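Local coordinates for phytase (Debaryomyces castellii, PDB 2GFI), which hydrolyses the phosphate esters of inositol hexakisphosphate, starting at the 3-position, as a phytase of the histidine acid phosphatase family, at residues Q65-H70 against W327-H332; G71-S76 against T369-R374; D290-N295 against L346-D351; E385-Y390 against S404-S409. All coordinates share one frame; numbering follows the deposited sequence.

Contact 1: residues Q65-H70 against W327-H332; sequences QLFSRH and WLSFTH
Ser68 packs its CB against one flank of the Phe330 ring, 3.5 Å from both CD1 and CE1 of Phe330, while Leu66 CD2 reaches the same ring at CZ. The Ser68 hydroxyl, anti to the backbone N (chi1 174°), bonds forward to Arg69 O of the next residue. On the opposite face of the sheet, Phe67 CD1 lies 3.6 Å from Ser329 CB, and Gln65 CG meets Trp327 CD1 with the amide and indole planes nearly perpendicular. Between these two layers of side chains the parallel strands are joined by alternating backbone bonds, among them Leu66 N to Trp327 O at 2.7 Å and Thr331 N to Ser68 O at 2.8 Å. A water donates to Leu66 O and also meets Ser329 OG, a hydroxyl that bonds in addition to Tyr443. The last bond, His70 N to Thr331 O, is weak, and the imidazoles come together only through CD2 of His70 and CD2 of His332, 4.1 Å apart. Arg69 leads away to Gly39 O and to a salt bridge with Asp333, which opens the helix after His332. That ion pair probably ties the strand leading to the predicted nucleophile, His70, to the predicted proton donor, Asp333.

Contact 2: residues G71-S76 against T369-R374; sequences GERYPS and TPQGAR
Gln371 reaches from its turn onto the backbone of Glu72, and its CB comes first, 3.6 Å from CG of Glu72. The chain then bends at chi2 (-78°), which lays CG of Gln371 over Glu72 CA at 4.0 Å and brings CD within about 4 Å of both Glu72 CA and Arg73 CG. OE1 of Gln371 faces Gly71 O at 3.3 Å, two acceptors with no bond between them, whereas NE2 rests 3.7 Å from Arg73 CG and above one face of the guanidinium, offset toward its rim. The amide stands almost at right angles to that guanidinium yet within 8° of the Glu72 carboxylate plane. NE2 is held by Ala40 O, and Glu72 OE2 by the backbone N of Tyr43. Arg73 NH1 donates to Tyr74 O at 3.0 Å. Behind Gln371, Arg374 grips Gly372 O, inside the type II turn from Pro370 to Ala373, side-on through NE and NH2; NH2 also forms a salt bridge with Asp136. Residues 71-75 continue the RHGxRxP signature of the family, whose arginines bind phosphate in relatives. With no hydrogen bond across the segments, the contact is close packing, and the bond to Ala40 probably sets which way the amide faces.

Contact 3: residues D290-N295 against L346-D351; sequences DDYYSN and LIPDED
Tyr292 carries most of this contact, its ring thrown out from the helix by a first torsion that sets CG anti to the backbone N (chi1 172°). One side of the ring meets a proline: CE1 of Tyr292 lies 3.7 Å from Pro348 CG, the two side chains passing alongside one another, pointing opposite ways. At the tip, the hydroxyl OH of Tyr292 donates to OD1 of Asp351 over 2.6 Å, a short bond that uses the anti lone pair of the carboxylate oxygen. The carboxylate is turned 67° from the ring, and Asp351 CA also approaches the phenol from CE2 to OH. Tyr293 follows with a glancing touch, its OH 3.2 Å from Asp351 CB; the hydrogen bond of that hydroxyl goes to Leu352 O, the next residue of the loop. The two tyrosines also pack on each other, CD2 of Tyr292 standing 3.7 Å above the centre of the Tyr293 ring. Two neighbouring phenols therefore hold consecutive loop residues, one through a side chain and the other through a backbone oxygen. The contact lies away from the predicted active site. It joins the C-terminal end of helix 277-295 to the loop running from helix 333-343 toward helix 365-368, with Tyr363 set edge-to-face against Tyr292, helix 220-223 beside Tyr293, and Asn295 bonded to Glu337 of helix 333-343.

Contact 4: residues E385-Y390 against S404-S409; sequences ESYVRY and SGPGFS
Strand 385-390 runs alongside a tightly curled loop, the two backbones coming nearest at Arg389 and Ser409, whose CA atoms are 4.7 Å apart. Tyr387 presents the face of its ring to Pro406: CD of Pro406 sits 3.5 Å from the ring centroid and only 6° off the normal, a CH-pi contact. Beside it, Gly405 CA comes within 3.5 Å of Tyr387 CE1. Ser409 wedges in at the base of the tyrosine, its OG 3.2 Å from Tyr387 CB and its CB 3.4 Å from Val388 O; the hydroxyl bonds back to Pro406 O within the loop. The loop's geometry fits a G1 beta bulge, Phe408 and Ser409 both facing Gly405, whose N donates to Ser409 O at 2.8 Å; Gly407, just before the bulge pair, has a positive phi, as does Phe408. Arg389, its chain extended beyond CG, brings NH1 to Gly407 O at 2.9 Å. The bond is fairly straight (155° at the hydrogen), lies in the guanidinium plane and falls on a lone pair of the carbonyl. The same guanidinium is held at NE by a salt bridge to Glu378 and at NH2 by Asp54 O. From the second subunit, Glu278 accepts from Gly407 N and Phe359 meets Phe408 edge-to-face.

How the contacts relate
Contacts 1 and 2 touch, their centres about 12 Å apart, beside the predicted active site. Arg69 N bonds to Ala373 O at 2.8 Å and Gly372 N to His70 O at 2.9 Å, so the turn of contact 2 extends the pairing of the strand that leads to the predicted nucleophile; Gln371 OE1 lies 3.0 Å from His70 CE1. Strand 385-390 of contact 4 belongs to the same sheet as contact 1, but the centres of these two contacts are about 21 Å apart. Contact 3 touches none of the others, its centre about 20 Å from that of contact 2. Contacts 2 and 4, with centres about 29 Å apart, both reach the second subunit, contact 2 only weakly.

Contact 1: residues Q65-H70 against W327-H332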
# COMPACT_ATOMS: atom_id res chain seq x y z
N GLN A 65 3.08 23.67 20.59
CA GLN A 65 2.54 23.05 21.78
C GLN A 65 1.99 21.69 21.38
O GLN A 65 1.29 21.55 20.39
CB GLN A 65 1.46 23.91 22.41
CG GLN A 65 1.80 25.43 22.43
CD GLN A 65 0.68 26.28 22.96
OE1 GLN A 65 -0.39 25.77 23.23
NE2 GLN A 65 0.92 27.58 23.10
N LEU A 66 2.39 20.69 22.13
CA LEU A 66 1.92 19.36 22.04
C LEU A 66 1.09 19.03 23.29
O LEU A 66 1.53 19.22 24.44
CB LEU A 66 3.10 18.40 21.93
CG LEU A 66 2.70 16.93 22.06
CD1 LEU A 66 1.74 16.49 20.91
CD2 LEU A 66 3.95 16.03 22.12
N PHE A 67 -0.12 18.54 23.05
CA PHE A 67 -0.94 17.98 24.07
C PHE A 67 -1.19 16.55 23.68
O PHE A 67 -1.91 16.26 22.73
CB PHE A 67 -2.23 18.77 24.24
CG PHE A 67 -1.98 20.20 24.63
CD1 PHE A 67 -1.87 20.55 25.98
CD2 PHE A 67 -1.82 21.20 23.65
CE1 PHE A 67 -1.64 21.89 26.35
CE2 PHE A 67 -1.57 22.54 24.00
CZ PHE A 67 -1.48 22.88 25.36
N SER A 68 -0.55 15.66 24.41
CA SER A 68 -0.49 14.27 24.04
C SER A 68 -1.20 13.40 25.09
O SER A 68 -1.11 13.64 26.30
CB SER A 68 0.96 13.87 23.90
OG SER A 68 1.04 12.50 23.67
N ARG A 69 -1.96 12.41 24.60
CA ARG A 69 -2.50 11.35 25.44
C ARG A 69 -1.34 10.40 25.74
O ARG A 69 -0.29 10.45 25.07
CB ARG A 69 -3.58 10.62 24.66
CG ARG A 69 -4.37 9.67 25.46
CD ARG A 69 -5.30 8.82 24.64
NE ARG A 69 -6.00 7.87 25.48
CZ ARG A 69 -6.91 7.02 25.04
NH1 ARG A 69 -7.23 6.99 23.76
NH2 ARG A 69 -7.50 6.19 25.88
N HIS A 70 -1.49 9.56 26.75
CA HIS A 70 -0.56 8.44 26.92
C HIS A 70 -0.65 7.58 25.65
O HIS A 70 -1.66 7.67 24.92
CB HIS A 70 -0.94 7.60 28.14
CG HIS A 70 -2.36 7.12 28.12
ND1 HIS A 70 -2.79 6.06 27.35
CD2 HIS A 70 -3.45 7.57 28.79
CE1 HIS A 70 -4.09 5.89 27.53
NE2 HIS A 70 -4.51 6.77 28.42
N TRP A 327 6.42 23.26 23.83
CA TRP A 327 5.57 22.90 24.95
C TRP A 327 5.09 21.47 24.74
O TRP A 327 4.49 21.16 23.71
CB TRP A 327 4.42 23.91 25.06
CG TRP A 327 5.03 25.26 25.20
CD1 TRP A 327 5.12 26.23 24.23
CD2 TRP A 327 5.72 25.77 26.34
NE1 TRP A 327 5.81 27.31 24.72
CE2 TRP A 327 6.20 27.06 26.01
CE3 TRP A 327 5.98 25.27 27.63
CZ2 TRP A 327 6.92 27.87 26.93
CZ3 TRP A 327 6.70 26.07 28.53
CH2 TRP A 327 7.15 27.35 28.18
N LEU A 328 5.41 20.61 25.72
CA LEU A 328 5.12 19.19 25.68
C LEU A 328 4.32 18.82 26.92
O LEU A 328 4.85 18.77 28.04
CB LEU A 328 6.42 18.39 25.63
CG LEU A 328 7.44 18.79 24.57
CD1 LEU A 328 8.74 18.04 24.77
CD2 LEU A 328 6.88 18.55 23.15
N SER A 329 3.03 18.53 26.70
CA SER A 329 2.08 18.22 27.76
C SER A 329 1.44 16.88 27.46
O SER A 329 0.98 16.64 26.34
CB SER A 329 0.97 19.27 27.86
OG SER A 329 1.52 20.54 28.11
N PHE A 330 1.34 16.07 28.50
CA PHE A 330 0.90 14.69 28.44
C PHE A 330 -0.17 14.49 29.48
O PHE A 330 0.03 14.83 30.63
CB PHE A 330 2.08 13.78 28.70
CG PHE A 330 3.11 13.86 27.65
CD1 PHE A 330 3.05 13.01 26.56
CD2 PHE A 330 4.11 14.82 27.72
CE1 PHE A 330 3.98 13.10 25.57
CE2 PHE A 330 5.04 14.93 26.73
CZ PHE A 330 4.98 14.07 25.64
N THR A 331 -1.31 13.94 29.06
CA THR A 331 -2.44 13.80 29.93
C THR A 331 -3.37 12.71 29.35
O THR A 331 -2.91 11.90 28.58
CB THR A 331 -3.11 15.17 30.15
OG1 THR A 331 -4.17 15.05 31.12
CG2 THR A 331 -3.80 15.67 28.87
N HIS A 332 -4.64 12.66 29.75
CA HIS A 332 -5.52 11.58 29.34
C HIS A 332 -6.40 12.01 28.16
O HIS A 332 -6.47 13.18 27.83
CB HIS A 332 -6.45 11.17 30.50
CG HIS A 332 -5.73 10.56 31.66
ND1 HIS A 332 -5.19 11.33 32.68
CD2 HIS A 332 -5.48 9.27 31.98
CE1 HIS A 332 -4.64 10.53 33.58
NE2 HIS A 332 -4.79 9.28 33.17
O HOH W 1 1.83 21.62 25.90

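Contact 2: residues G71-S76 against T369-R374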
# COMPACT_ATOMS: atom_id res chain seq x y z
N GLY A 71 0.37 6.75 25.39
CA GLY A 71 0.26 5.81 24.26
C GLY A 71 -0.66 4.62 24.58
O GLY A 71 -1.24 4.55 25.67
N GLU A 72 -0.74 3.68 23.64
CA GLU A 72 -1.47 2.44 23.81
C GLU A 72 -1.13 1.80 25.16
O GLU A 72 0.00 1.84 25.61
CB GLU A 72 -1.15 1.46 22.67
CG GLU A 72 -1.68 1.88 21.29
CD GLU A 72 -0.74 2.82 20.50
OE1 GLU A 72 0.07 3.56 21.08
OE2 GLU A 72 -0.83 2.82 19.26
N ARG A 73 -2.13 1.21 25.77
CA ARG A 73 -1.99 0.63 27.08
C ARG A 73 -2.74 -0.68 27.17
O ARG A 73 -3.53 -1.06 26.28
CB ARG A 73 -2.49 1.62 28.14
CG ARG A 73 -3.86 2.24 27.84
CD ARG A 73 -4.52 2.63 29.12
NE ARG A 73 -5.82 3.26 29.00
CZ ARG A 73 -6.96 2.59 29.08
NH1 ARG A 73 -6.95 1.29 29.24
NH2 ARG A 73 -8.10 3.22 29.00
N TYR A 74 -2.43 -1.40 28.25
CA TYR A 74 -3.24 -2.47 28.75
C TYR A 74 -4.56 -1.88 29.22
O TYR A 74 -4.68 -0.66 29.40
CB TYR A 74 -2.54 -3.12 29.95
CG TYR A 74 -1.55 -4.18 29.54
CD1 TYR A 74 -1.92 -5.52 29.48
CD2 TYR A 74 -0.23 -3.83 29.21
CE1 TYR A 74 -0.99 -6.51 29.10
CE2 TYR A 74 0.69 -4.80 28.82
CZ TYR A 74 0.31 -6.12 28.77
OH TYR A 74 1.23 -7.06 28.37
N PRO A 75 -5.55 -2.74 29.42
CA PRO A 75 -6.83 -2.28 29.93
C PRO A 75 -6.64 -1.63 31.30
O PRO A 75 -5.68 -1.93 32.01
CB PRO A 75 -7.66 -3.56 30.04
CG PRO A 75 -6.97 -4.55 29.13
CD PRO A 75 -5.53 -4.19 29.14
N SER A 76 -7.53 -0.71 31.63
CA SER A 76 -7.58 -0.18 32.96
C SER A 76 -8.01 -1.32 33.87
O SER A 76 -8.35 -2.44 33.41
CB SER A 76 -8.60 0.94 33.03
OG SER A 76 -9.87 0.38 32.77
N THR A 369 -9.00 11.66 20.20
CA THR A 369 -8.17 10.95 21.16
C THR A 369 -8.05 9.45 20.92
O THR A 369 -8.59 8.65 21.70
CB THR A 369 -8.60 11.21 22.63
OG1 THR A 369 -9.91 10.67 22.86
CG2 THR A 369 -8.74 12.72 22.95
N PRO A 370 -7.31 9.04 19.88
CA PRO A 370 -6.94 7.65 19.76
C PRO A 370 -5.89 7.44 20.83
O PRO A 370 -5.45 8.43 21.42
CB PRO A 370 -6.29 7.60 18.37
CG PRO A 370 -5.69 8.98 18.23
CD PRO A 370 -6.77 9.84 18.77
N GLN A 371 -5.49 6.20 21.07
CA GLN A 371 -4.35 5.97 21.97
C GLN A 371 -3.19 6.70 21.33
O GLN A 371 -3.05 6.66 20.10
CB GLN A 371 -4.04 4.50 22.09
CG GLN A 371 -5.14 3.70 22.73
CD GLN A 371 -5.15 3.84 24.27
OE1 GLN A 371 -4.44 4.67 24.82
NE2 GLN A 371 -5.95 3.01 24.94
N GLY A 372 -2.39 7.41 22.13
CA GLY A 372 -1.26 8.13 21.59
C GLY A 372 -1.71 9.40 20.90
O GLY A 372 -0.97 9.95 20.08
N ALA A 373 -2.92 9.86 21.20
CA ALA A 373 -3.46 11.11 20.66
C ALA A 373 -2.48 12.28 20.77
O ALA A 373 -1.79 12.42 21.78
CB ALA A 373 -4.75 11.48 21.35
N ARG A 374 -2.47 13.14 19.75
CA ARG A 374 -1.59 14.27 19.73
C ARG A 374 -2.37 15.47 19.24
O ARG A 374 -2.92 15.48 18.14
CB ARG A 374 -0.35 13.99 18.85
CG ARG A 374 -0.64 13.42 17.46
CD ARG A 374 0.44 12.54 16.90
NE ARG A 374 0.48 11.31 17.66
CZ ARG A 374 1.34 10.32 17.48
NH1 ARG A 374 2.28 10.38 16.53
NH2 ARG A 374 1.23 9.23 18.24

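Contact 3: residues D290-N295 against L346-D351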
# COMPACT_ATOMS: atom_id res chain seq x y z
N ASP A 290 -21.43 8.67 24.27
CA ASP A 290 -20.96 8.73 25.62
C ASP A 290 -19.89 9.81 25.81
O ASP A 290 -19.98 10.63 26.71
CB ASP A 290 -20.44 7.36 26.04
CG ASP A 290 -19.97 7.34 27.46
OD1 ASP A 290 -20.62 8.01 28.29
OD2 ASP A 290 -18.95 6.71 27.84
N ASP A 291 -18.87 9.84 24.95
CA ASP A 291 -17.82 10.85 25.14
C ASP A 291 -18.27 12.23 24.76
O ASP A 291 -17.83 13.20 25.37
CB ASP A 291 -16.56 10.48 24.39
CG ASP A 291 -15.94 9.22 24.90
OD1 ASP A 291 -16.13 8.88 26.10
OD2 ASP A 291 -15.26 8.48 24.16
N TYR A 292 -19.15 12.36 23.77
CA TYR A 292 -19.64 13.69 23.45
C TYR A 292 -20.39 14.28 24.65
O TYR A 292 -20.16 15.43 25.01
CB TYR A 292 -20.51 13.72 22.20
CG TYR A 292 -21.15 15.09 22.04
CD1 TYR A 292 -20.42 16.16 21.48
CD2 TYR A 292 -22.46 15.34 22.47
CE1 TYR A 292 -20.98 17.42 21.33
CE2 TYR A 292 -23.03 16.59 22.33
CZ TYR A 292 -22.28 17.63 21.76
OH TYR A 292 -22.82 18.89 21.63
N TYR A 293 -21.23 13.47 25.27
CA TYR A 293 -22.11 13.95 26.34
C TYR A 293 -21.45 14.02 27.72
O TYR A 293 -21.95 14.70 28.62
CB TYR A 293 -23.40 13.14 26.41
CG TYR A 293 -24.39 13.53 25.36
CD1 TYR A 293 -25.12 14.72 25.48
CD2 TYR A 293 -24.59 12.72 24.20
CE1 TYR A 293 -26.01 15.10 24.52
CE2 TYR A 293 -25.49 13.09 23.23
CZ TYR A 293 -26.20 14.29 23.40
OH TYR A 293 -27.12 14.70 22.49
N SER A 294 -20.33 13.32 27.86
CA SER A 294 -19.58 13.30 29.10
C SER A 294 -18.40 14.24 29.06
O SER A 294 -18.16 14.97 30.02
CB SER A 294 -19.11 11.88 29.37
OG SER A 294 -20.22 11.04 29.21
N ASN A 295 -17.65 14.21 27.96
CA ASN A 295 -16.35 14.88 27.89
C ASN A 295 -16.28 16.04 26.92
O ASN A 295 -15.22 16.64 26.78
CB ASN A 295 -15.25 13.90 27.50
CG ASN A 295 -15.27 12.64 28.31
OD1 ASN A 295 -15.61 12.66 29.48
ND2 ASN A 295 -14.88 11.52 27.67
N LEU A 346 -13.31 20.55 16.52
CA LEU A 346 -13.84 19.24 16.16
C LEU A 346 -15.17 18.96 16.87
O LEU A 346 -15.56 17.81 17.07
CB LEU A 346 -12.79 18.16 16.39
CG LEU A 346 -11.65 18.19 15.36
CD1 LEU A 346 -10.51 17.31 15.82
CD2 LEU A 346 -12.15 17.75 13.97
N ILE A 347 -15.86 20.05 17.21
CA ILE A 347 -17.12 20.02 17.97
C ILE A 347 -18.31 20.29 17.03
O ILE A 347 -18.32 21.28 16.31
CB ILE A 347 -17.05 21.06 19.16
CG1 ILE A 347 -15.79 20.86 20.00
CG2 ILE A 347 -18.31 21.04 20.03
CD1 ILE A 347 -15.50 19.42 20.40
N PRO A 348 -19.32 19.43 17.04
CA PRO A 348 -20.50 19.65 16.20
C PRO A 348 -21.29 20.86 16.72
O PRO A 348 -21.17 21.20 17.90
CB PRO A 348 -21.32 18.36 16.39
CG PRO A 348 -20.96 17.90 17.71
CD PRO A 348 -19.45 18.22 17.88
N ASP A 349 -22.09 21.49 15.85
CA ASP A 349 -22.94 22.63 16.24
C ASP A 349 -24.01 22.25 17.22
O ASP A 349 -24.39 23.05 18.10
CB ASP A 349 -23.65 23.19 15.02
CG ASP A 349 -22.72 23.97 14.11
OD1 ASP A 349 -21.74 24.56 14.64
OD2 ASP A 349 -22.92 24.03 12.87
N GLU A 350 -24.53 21.04 17.04
CA GLU A 350 -25.61 20.53 17.86
C GLU A 350 -25.23 19.22 18.56
O GLU A 350 -24.31 18.52 18.16
CB GLU A 350 -26.92 20.40 17.06
CG GLU A 350 -26.78 19.97 15.60
CD GLU A 350 -28.12 19.68 14.89
OE1 GLU A 350 -29.22 19.99 15.48
OE2 GLU A 350 -28.08 19.13 13.73
N ASP A 351 -25.96 18.95 19.63
CA ASP A 351 -25.89 17.71 20.36
C ASP A 351 -26.16 16.53 19.44
O ASP A 351 -26.93 16.63 18.50
CB ASP A 351 -26.87 17.75 21.52
CG ASP A 351 -26.40 18.68 22.64
OD1 ASP A 351 -25.23 19.16 22.65
OD2 ASP A 351 -27.16 19.00 23.58

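Contact 4: residues E385-Y390 against S404-S409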
# COMPACT_ATOMS: atom_id res chain seq x y z
N GLU A 385 3.45 38.85 10.14
CA GLU A 385 2.31 38.30 10.87
C GLU A 385 2.66 36.93 11.44
O GLU A 385 3.44 36.19 10.86
CB GLU A 385 1.09 38.19 9.96
CG GLU A 385 0.63 39.52 9.40
CD GLU A 385 0.17 40.50 10.47
OE1 GLU A 385 -0.28 40.05 11.55
OE2 GLU A 385 0.27 41.73 10.22
N SER A 386 2.09 36.62 12.60
CA SER A 386 2.21 35.28 13.16
C SER A 386 0.90 34.55 13.04
O SER A 386 -0.19 35.14 13.25
CB SER A 386 2.60 35.30 14.63
OG SER A 386 3.95 35.61 14.74
N TYR A 387 1.03 33.27 12.73
CA TYR A 387 -0.11 32.40 12.47
C TYR A 387 -0.08 31.20 13.40
O TYR A 387 0.98 30.72 13.79
CB TYR A 387 -0.13 31.97 11.02
CG TYR A 387 -0.32 33.15 10.12
CD1 TYR A 387 -1.60 33.59 9.78
CD2 TYR A 387 0.78 33.86 9.64
CE1 TYR A 387 -1.76 34.70 8.97
CE2 TYR A 387 0.63 34.95 8.83
CZ TYR A 387 -0.63 35.37 8.51
OH TYR A 387 -0.78 36.47 7.71
N VAL A 388 -1.27 30.75 13.74
CA VAL A 388 -1.47 29.63 14.63
C VAL A 388 -2.34 28.60 13.88
O VAL A 388 -3.24 28.96 13.16
CB VAL A 388 -2.12 30.14 15.95
CG1 VAL A 388 -2.64 29.02 16.76
CG2 VAL A 388 -1.08 30.92 16.77
N ARG A 389 -2.04 27.32 14.02
CA ARG A 389 -2.98 26.32 13.54
C ARG A 389 -2.86 25.05 14.36
O ARG A 389 -1.86 24.82 15.04
CB ARG A 389 -2.79 26.03 12.04
CG ARG A 389 -1.56 25.24 11.73
CD ARG A 389 -1.49 24.83 10.28
NE ARG A 389 -0.24 24.15 10.02
CZ ARG A 389 0.16 23.80 8.81
NH1 ARG A 389 -0.61 24.09 7.75
NH2 ARG A 389 1.33 23.18 8.65
N TYR A 390 -3.91 24.23 14.28
CA TYR A 390 -3.98 22.95 14.97
C TYR A 390 -3.67 21.77 14.06
O TYR A 390 -4.18 21.71 12.94
CB TYR A 390 -5.38 22.78 15.50
CG TYR A 390 -5.63 23.55 16.76
CD1 TYR A 390 -5.42 22.95 18.01
CD2 TYR A 390 -6.07 24.88 16.71
CE1 TYR A 390 -5.65 23.65 19.16
CE2 TYR A 390 -6.30 25.60 17.89
CZ TYR A 390 -6.08 24.98 19.10
OH TYR A 390 -6.31 25.67 20.26
N SER A 404 -7.65 31.66 6.99
CA SER A 404 -7.19 32.30 5.76
C SER A 404 -5.68 32.59 5.76
O SER A 404 -5.13 33.02 4.75
CB SER A 404 -8.02 33.54 5.43
OG SER A 404 -8.05 34.38 6.54
N GLY A 405 -4.99 32.31 6.88
CA GLY A 405 -3.53 32.44 6.89
C GLY A 405 -2.91 31.33 6.07
O GLY A 405 -3.62 30.43 5.64
N PRO A 406 -1.60 31.37 5.85
CA PRO A 406 -0.91 30.28 5.13
C PRO A 406 -1.08 28.93 5.85
O PRO A 406 -1.09 28.90 7.07
CB PRO A 406 0.56 30.71 5.16
CG PRO A 406 0.51 32.19 5.41
CD PRO A 406 -0.66 32.42 6.29
N GLY A 407 -1.25 27.85 5.09
CA GLY A 407 -1.50 26.52 5.66
C GLY A 407 -2.83 26.47 6.40
O GLY A 407 -2.98 25.70 7.34
N PHE A 408 -3.78 27.32 5.98
CA PHE A 408 -5.11 27.47 6.63
C PHE A 408 -5.06 27.79 8.11
O PHE A 408 -5.87 27.28 8.92
CB PHE A 408 -6.02 26.27 6.33
CG PHE A 408 -6.27 26.09 4.88
CD1 PHE A 408 -7.16 26.94 4.20
CD2 PHE A 408 -5.63 25.07 4.18
CE1 PHE A 408 -7.38 26.77 2.82
CE2 PHE A 408 -5.86 24.88 2.82
CZ PHE A 408 -6.73 25.74 2.13
N SER A 409 -4.11 28.67 8.45
CA SER A 409 -3.84 29.05 9.81
C SER A 409 -4.60 30.32 10.20
O SER A 409 -5.21 31.00 9.37
CB SER A 409 -2.33 29.27 9.95
OG SER A 409 -1.89 30.24 9.01